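Local atomic coordinates of trwC protein (PDB entry 1OMH), a protein that probably nicks and processes the origin-of-transfer DNA of a plasmid in bacterial conjugation, through the N-terminal relaxase domain that makes up this chain. Residues 85-90 against 161-166; 113-118 against 145-150. All coordinates share one frame; numbering follows the deposited sequence.

Contact 1 (85-90 against 161-166); sequences DLTFSA and HTHAVI. With SO4 (sulfate ion), chain C; nucleotides of chain A.
Asp85 and His163 carry the side-chain hydrogen bond that joins these two antiparallel strands. His163 ND1 donates to the syn lone pair of Asp85 OD2 over 2.9 Å, with the acceptor tilted from the ring plane and the two flat groups turned 47° apart. With CG anti to the backbone N (chi1 -179°), the Asp85 carboxylate leans across to the strand of His163. At the other end of the imidazole, His163 NE2 gives a hydrogen bond of 2.7 Å to O3 of a sulfate, probably a crystallisation component, and His161 NE2 reaches the same oxygen at 3.0 Å. Both histidines bind zinc or copper in other structures of this protein; no metal is bound here. They form the paired-histidine motif of HUH relaxases, and Asp85 probably serves as a second-shell residue, helping to set the turn of the His163 ring; His161 ND1 is held by Gln159 O.

Backbone hydrogen bonds pair Leu86 with Ala164 and Phe88 with Thr162, the shortest being Ala164 N to Leu86 O at 2.8 Å. A thymine of the bound DNA, DT23 of chain A, adds a weak bond from N3 to Ser89 O.

Apolar contacts gather on the face of Leu86, Phe88 and Ala164. Leu86 CG lies 3.7 Å from Ile166 CD1, and Ala164 CB sits at the Phe88 ring edge, 3.9 Å from CE1.

Helix 104-122 covers that face, with Leu118 against Phe88 and Ala164. Tyr18 stacks on His163 on the metal-site face, while strands 2-8 and 145-152 flank the pair.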
loop_
_atom_site.group_PDB
_atom_site.type_symbol
_atom_site.label_atom_id
_atom_site.label_comp_id
_atom_site.label_asym_id
_atom_site.label_seq_id
_atom_site.Cartn_x
_atom_site.Cartn_y
_atom_site.Cartn_z
ATOM N N ASP B 85 -3.180 -2.931 6.474
ATOM C CA ASP B 85 -2.265 -2.222 5.599
ATOM C C ASP B 85 -2.680 -2.371 4.144
ATOM O O ASP B 85 -2.799 -3.485 3.638
ATOM C CB ASP B 85 -0.839 -2.755 5.775
ATOM C CG ASP B 85 0.180 -2.021 4.900
ATOM O OD1 ASP B 85 -0.160 -0.974 4.309
ATOM O OD2 ASP B 85 1.333 -2.491 4.816
ATOM N N LEU B 86 -2.928 -1.245 3.482
ATOM C CA LEU B 86 -3.270 -1.264 2.069
ATOM C C LEU B 86 -2.028 -0.702 1.374
ATOM O O LEU B 86 -1.693 0.475 1.528
ATOM C CB LEU B 86 -4.501 -0.393 1.779
ATOM C CG LEU B 86 -5.866 -0.798 2.360
ATOM C CD1 LEU B 86 -6.962 0.065 1.748
ATOM C CD2 LEU B 86 -6.157 -2.256 2.074
ATOM N N THR B 87 -1.335 -1.559 0.635
ATOM C CA THR B 87 -0.120 -1.161 -0.064
ATOM C C THR B 87 -0.389 -0.875 -1.536
ATOM O O THR B 87 -0.692 -1.789 -2.307
ATOM C CB THR B 87 0.948 -2.260 0.038
ATOM O OG1 THR B 87 1.265 -2.477 1.418
ATOM C CG2 THR B 87 2.208 -1.867 -0.723
ATOM N N PHE B 88 -0.282 0.401 -1.899
ATOM C CA PHE B 88 -0.492 0.873 -3.263
ATOM C C PHE B 88 0.859 0.988 -3.967
ATOM O O PHE B 88 1.725 1.729 -3.518
ATOM C CB PHE B 88 -1.135 2.268 -3.272
ATOM C CG PHE B 88 -2.494 2.328 -2.650
ATOM C CD1 PHE B 88 -2.645 2.402 -1.266
ATOM C CD2 PHE B 88 -3.631 2.321 -3.451
ATOM C CE1 PHE B 88 -3.917 2.472 -0.688
ATOM C CE2 PHE B 88 -4.907 2.389 -2.881
ATOM C CZ PHE B 88 -5.047 2.465 -1.500
ATOM N N SER B 89 1.024 0.285 -5.081
ATOM C CA SER B 89 2.277 0.333 -5.825
ATOM C C SER B 89 2.026 0.751 -7.269
ATOM O O SER B 89 1.140 0.228 -7.933
ATOM C CB SER B 89 2.947 -1.038 -5.795
ATOM O OG SER B 89 3.177 -1.435 -4.450
ATOM N N ALA B 90 2.814 1.702 -7.744
ATOM C CA ALA B 90 2.685 2.193 -9.105
ATOM C C ALA B 90 3.368 1.268 -10.103
ATOM O O ALA B 90 4.222 0.453 -9.733
ATOM C CB ALA B 90 3.290 3.580 -9.201
ATOM N N HIS B 161 5.657 3.353 -3.810
ATOM C CA HIS B 161 4.540 2.692 -3.161
ATOM C C HIS B 161 4.245 3.330 -1.818
ATOM O O HIS B 161 5.125 3.922 -1.182
ATOM C CB HIS B 161 4.816 1.192 -2.974
ATOM C CG HIS B 161 6.016 0.885 -2.131
ATOM N ND1 HIS B 161 7.307 1.130 -2.552
ATOM C CD2 HIS B 161 6.128 0.321 -0.903
ATOM C CE1 HIS B 161 8.157 0.730 -1.625
ATOM N NE2 HIS B 161 7.467 0.234 -0.612
ATOM N N THR B 162 2.996 3.210 -1.387
ATOM C CA THR B 162 2.582 3.779 -0.117
ATOM C C THR B 162 1.892 2.742 0.733
ATOM O O THR B 162 1.029 1.997 0.248
ATOM C CB THR B 162 1.600 4.957 -0.300
ATOM O OG1 THR B 162 2.251 6.029 -0.989
ATOM C CG2 THR B 162 1.117 5.464 1.064
ATOM N N HIS B 163 2.297 2.686 1.996
ATOM C CA HIS B 163 1.698 1.776 2.957
ATOM C C HIS B 163 0.638 2.585 3.683
ATOM O O HIS B 163 0.972 3.433 4.505
ATOM C CB HIS B 163 2.734 1.299 3.978
ATOM C CG HIS B 163 3.679 0.266 3.454
ATOM N ND1 HIS B 163 3.299 -1.040 3.220
ATOM C CD2 HIS B 163 4.990 0.341 3.123
ATOM C CE1 HIS B 163 4.335 -1.722 2.769
ATOM N NE2 HIS B 163 5.375 -0.907 2.700
ATOM N N ALA B 164 -0.631 2.346 3.358
ATOM C CA ALA B 164 -1.735 3.041 4.004
ATOM C C ALA B 164 -2.181 2.167 5.166
ATOM O O ALA B 164 -2.912 1.191 4.977
ATOM C CB ALA B 164 -2.894 3.240 3.019
ATOM N N VAL B 165 -1.732 2.509 6.365
ATOM C CA VAL B 165 -2.084 1.731 7.536
ATOM C C VAL B 165 -3.385 2.204 8.173
ATOM O O VAL B 165 -3.428 3.229 8.868
ATOM C CB VAL B 165 -0.957 1.766 8.590
ATOM C CG1 VAL B 165 -1.328 0.882 9.777
ATOM C CG2 VAL B 165 0.357 1.287 7.959
ATOM N N ILE B 166 -4.450 1.453 7.914
ATOM C CA ILE B 166 -5.752 1.768 8.478
ATOM C C ILE B 166 -5.770 1.156 9.873
ATOM O O ILE B 166 -5.742 -0.065 10.029
ATOM C CB ILE B 166 -6.908 1.149 7.659
ATOM C CG1 ILE B 166 -6.962 1.748 6.248
ATOM C CG2 ILE B 166 -8.233 1.419 8.357
ATOM C CD1 ILE B 166 -5.812 1.377 5.355
HETATM S S SO4 C . 8.895 -2.226 1.902
HETATM O O1 SO4 C . 9.386 -1.073 2.680
HETATM O O2 SO4 C . 9.767 -2.453 0.732
HETATM O O3 SO4 C . 7.523 -1.949 1.437
HETATM O O4 SO4 C . 8.900 -3.426 2.761
ATOM P P DT A 23 4.831 -6.171 -13.955
ATOM O OP1 DT A 23 4.880 -4.969 -14.824
ATOM O OP2 DT A 23 5.187 -7.496 -14.514
ATOM O "O5'" DT A 23 5.681 -5.898 -12.625
ATOM C "C5'" DT A 23 7.075 -5.480 -12.674
ATOM C "C4'" DT A 23 7.339 -4.452 -11.591
ATOM O "O4'" DT A 23 6.309 -3.460 -11.686
ATOM C "C3'" DT A 23 7.383 -4.919 -10.123
ATOM O "O3'" DT A 23 8.661 -4.442 -9.670
ATOM C "C2'" DT A 23 6.677 -3.804 -9.369
ATOM C "C1'" DT A 23 5.925 -3.007 -10.417
ATOM N N1 DT A 23 4.457 -2.873 -10.395
ATOM C C2 DT A 23 3.835 -2.442 -9.250
ATOM O O2 DT A 23 4.415 -2.309 -8.188
ATOM N N3 DT A 23 2.498 -2.163 -9.400
ATOM C C4 DT A 23 1.741 -2.295 -10.552
ATOM O O4 DT A 23 0.557 -1.963 -10.544
ATOM C C5 DT A 23 2.451 -2.825 -11.698
ATOM C C7 DT A 23 1.720 -3.037 -12.986
ATOM C C6 DT A 23 3.747 -3.099 -11.556
#

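Contact 2 (113-118 against 145-150); sequences AVARTL and IGKFRH. With SO4 (sulfate ion), chain D.
Apart from the Leu118-Lys147 contact that joins helix to strand, the flat groups of 145-150 serve other partners. The His150 ring has a sulfate at its edge, with ND1 donating to O1 over 2.9 Å at 143°, and its NE2 is bonded to Tyr18 O. Phe148 meets Phe55 edge-to-face. His150 binds zinc or copper in other structures of this protein, and an alanine here would probably leave that metal site one ligand short and Tyr18 O without its imidazole partner.

Towards the helix, Leu118 and Lys147 pass alongside one another, running opposite ways. Leu118 CD1 presses tightly on Lys147 CD at 3.4 Å and also lies 4.3 Å from Ile145 CG2. The lysine chain bends about its CG-CD bond (chi3 -65°), at the two methylenes that meet the leucine, which turns CE aside. Its NZ ends 4.1 Å from Ala115 CB and bonds to Gln37 OE1, while Gln37 NE2 holds Ala115 O, so one glutamine ties the lysine to the helix.

The axes of helix segment 113-118 and strand segment 145-150 come within 11.2 Å. Leu118 continues across Ala164 to Leu86 and Phe88 on the next strands, Thr117 turns to helix 189-206, and strand 34-37 borders 145-152.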
loop_
_atom_site.group_PDB
_atom_site.type_symbol
_atom_site.label_atom_id
_atom_site.label_comp_id
_atom_site.label_asym_id
_atom_site.label_seq_id
_atom_site.Cartn_x
_atom_site.Cartn_y
_atom_site.Cartn_z
ATOM N N ALA B 113 -3.945 9.701 -6.185
ATOM C CA ALA B 113 -4.653 8.466 -6.492
ATOM C C ALA B 113 -4.850 7.653 -5.214
ATOM O O ALA B 113 -5.902 7.044 -5.021
ATOM C CB ALA B 113 -3.891 7.656 -7.533
ATOM N N VAL B 114 -3.844 7.660 -4.342
ATOM C CA VAL B 114 -3.930 6.943 -3.072
ATOM C C VAL B 114 -4.991 7.588 -2.173
ATOM O O VAL B 114 -5.822 6.899 -1.598
ATOM C CB VAL B 114 -2.574 6.955 -2.316
ATOM C CG1 VAL B 114 -2.753 6.399 -0.919
ATOM C CG2 VAL B 114 -1.536 6.117 -3.076
ATOM N N ALA B 115 -4.960 8.914 -2.062
ATOM C CA ALA B 115 -5.918 9.628 -1.221
ATOM C C ALA B 115 -7.364 9.416 -1.674
ATOM O O ALA B 115 -8.253 9.196 -0.854
ATOM C CB ALA B 115 -5.588 11.122 -1.201
ATOM N N ARG B 116 -7.597 9.481 -2.980
ATOM C CA ARG B 116 -8.941 9.294 -3.512
ATOM C C ARG B 116 -9.443 7.869 -3.309
ATOM O O ARG B 116 -10.626 7.647 -3.035
ATOM C CB ARG B 116 -8.968 9.665 -4.994
ATOM C CG ARG B 116 -8.784 11.155 -5.237
ATOM C CD ARG B 116 -8.546 11.450 -6.706
ATOM N NE ARG B 116 -8.256 12.862 -6.941
ATOM C CZ ARG B 116 -7.790 13.348 -8.087
ATOM N NH1 ARG B 116 -7.558 12.533 -9.109
ATOM N NH2 ARG B 116 -7.557 14.647 -8.211
ATOM N N THR B 117 -8.548 6.896 -3.431
ATOM C CA THR B 117 -8.948 5.511 -3.245
ATOM C C THR B 117 -9.303 5.280 -1.781
ATOM O O THR B 117 -10.277 4.592 -1.471
ATOM C CB THR B 117 -7.827 4.545 -3.663
ATOM O OG1 THR B 117 -7.440 4.829 -5.013
ATOM C CG2 THR B 117 -8.300 3.099 -3.577
ATOM N N LEU B 118 -8.521 5.868 -0.878
ATOM C CA LEU B 118 -8.773 5.703 0.544
ATOM C C LEU B 118 -10.100 6.337 0.957
ATOM O O LEU B 118 -10.707 5.928 1.948
ATOM C CB LEU B 118 -7.615 6.291 1.362
ATOM C CG LEU B 118 -6.306 5.496 1.274
ATOM C CD1 LEU B 118 -5.199 6.240 1.989
ATOM C CD2 LEU B 118 -6.502 4.111 1.885
ATOM N N ILE B 145 -6.186 6.760 9.339
ATOM C CA ILE B 145 -5.167 6.159 8.473
ATOM C C ILE B 145 -3.816 6.866 8.516
ATOM O O ILE B 145 -3.741 8.093 8.453
ATOM C CB ILE B 145 -5.591 6.187 6.981
ATOM C CG1 ILE B 145 -7.084 5.842 6.828
ATOM C CG2 ILE B 145 -4.712 5.236 6.169
ATOM C CD1 ILE B 145 -7.502 4.575 7.526
ATOM N N GLY B 146 -2.758 6.068 8.598
ATOM C CA GLY B 146 -1.408 6.592 8.569
ATOM C C GLY B 146 -0.843 6.182 7.213
ATOM O O GLY B 146 -0.685 4.992 6.942
ATOM N N LYS B 147 -0.556 7.155 6.354
ATOM C CA LYS B 147 -0.027 6.876 5.016
ATOM C C LYS B 147 1.480 7.107 4.947
ATOM O O LYS B 147 1.969 8.184 5.298
ATOM C CB LYS B 147 -0.713 7.767 3.975
ATOM C CG LYS B 147 -2.235 7.665 3.957
ATOM C CD LYS B 147 -2.841 8.562 2.877
ATOM C CE LYS B 147 -2.573 10.029 3.175
ATOM N NZ LYS B 147 -3.176 10.933 2.155
ATOM N N PHE B 148 2.212 6.105 4.470
ATOM C CA PHE B 148 3.662 6.225 4.382
ATOM C C PHE B 148 4.165 5.901 2.979
ATOM O O PHE B 148 4.098 4.757 2.537
ATOM C CB PHE B 148 4.307 5.301 5.420
ATOM C CG PHE B 148 3.741 5.473 6.807
ATOM C CD1 PHE B 148 2.718 4.649 7.267
ATOM C CD2 PHE B 148 4.215 6.476 7.643
ATOM C CE1 PHE B 148 2.179 4.820 8.542
ATOM C CE2 PHE B 148 3.682 6.657 8.918
ATOM C CZ PHE B 148 2.663 5.824 9.367
ATOM N N ARG B 149 4.666 6.929 2.295
ATOM C CA ARG B 149 5.188 6.818 0.933
ATOM C C ARG B 149 6.658 6.398 0.930
ATOM O O ARG B 149 7.481 6.987 1.634
ATOM C CB ARG B 149 5.033 8.170 0.219
ATOM C CG ARG B 149 5.320 8.156 -1.284
ATOM C CD ARG B 149 5.241 9.572 -1.853
ATOM N NE ARG B 149 6.250 10.434 -1.248
ATOM C CZ ARG B 149 6.042 11.693 -0.882
ATOM N NH1 ARG B 149 7.026 12.389 -0.338
ATOM N NH2 ARG B 149 4.853 12.254 -1.053
ATOM N N HIS B 150 6.975 5.379 0.134
ATOM C CA HIS B 150 8.334 4.869 0.012
ATOM C C HIS B 150 8.731 4.821 -1.448
ATOM O O HIS B 150 7.870 4.806 -2.318
ATOM C CB HIS B 150 8.438 3.494 0.675
ATOM C CG HIS B 150 8.388 3.569 2.168
ATOM N ND1 HIS B 150 9.419 4.096 2.916
ATOM C CD2 HIS B 150 7.387 3.303 3.041
ATOM C CE1 HIS B 150 9.054 4.159 4.184
ATOM N NE2 HIS B 150 7.824 3.685 4.287
HETATM S S SO4 D . 12.496 3.794 0.808
HETATM O O1 SO4 D . 12.207 3.754 2.254
HETATM O O2 SO4 D . 13.956 3.794 0.599
HETATM O O3 SO4 D . 11.927 5.016 0.217
HETATM O O4 SO4 D . 11.892 2.614 0.164
#

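How the contacts relate
Contacts 1 and 2 lie with their centres 6 Å apart, within the five-stranded antiparallel sheet of the relaxase domain and the helix 104-122 that packs on it. Along the chain both segments of contact 2 fall between the two strands of contact 1: strand 81-89, helix 104-122, strand 145-152, then strand 158-167. The last two strands are sheet neighbours, joined by probable backbone hydrogen bonds from His150 N to His161 O (2.7 Å) and from Val165 N to Gly146 O (2.8 Å). This pairing brings together the three metal-binding histidines, His150 from contact 2 and His161 and His163 from contact 1, close to the DNA strand held beside Ser89.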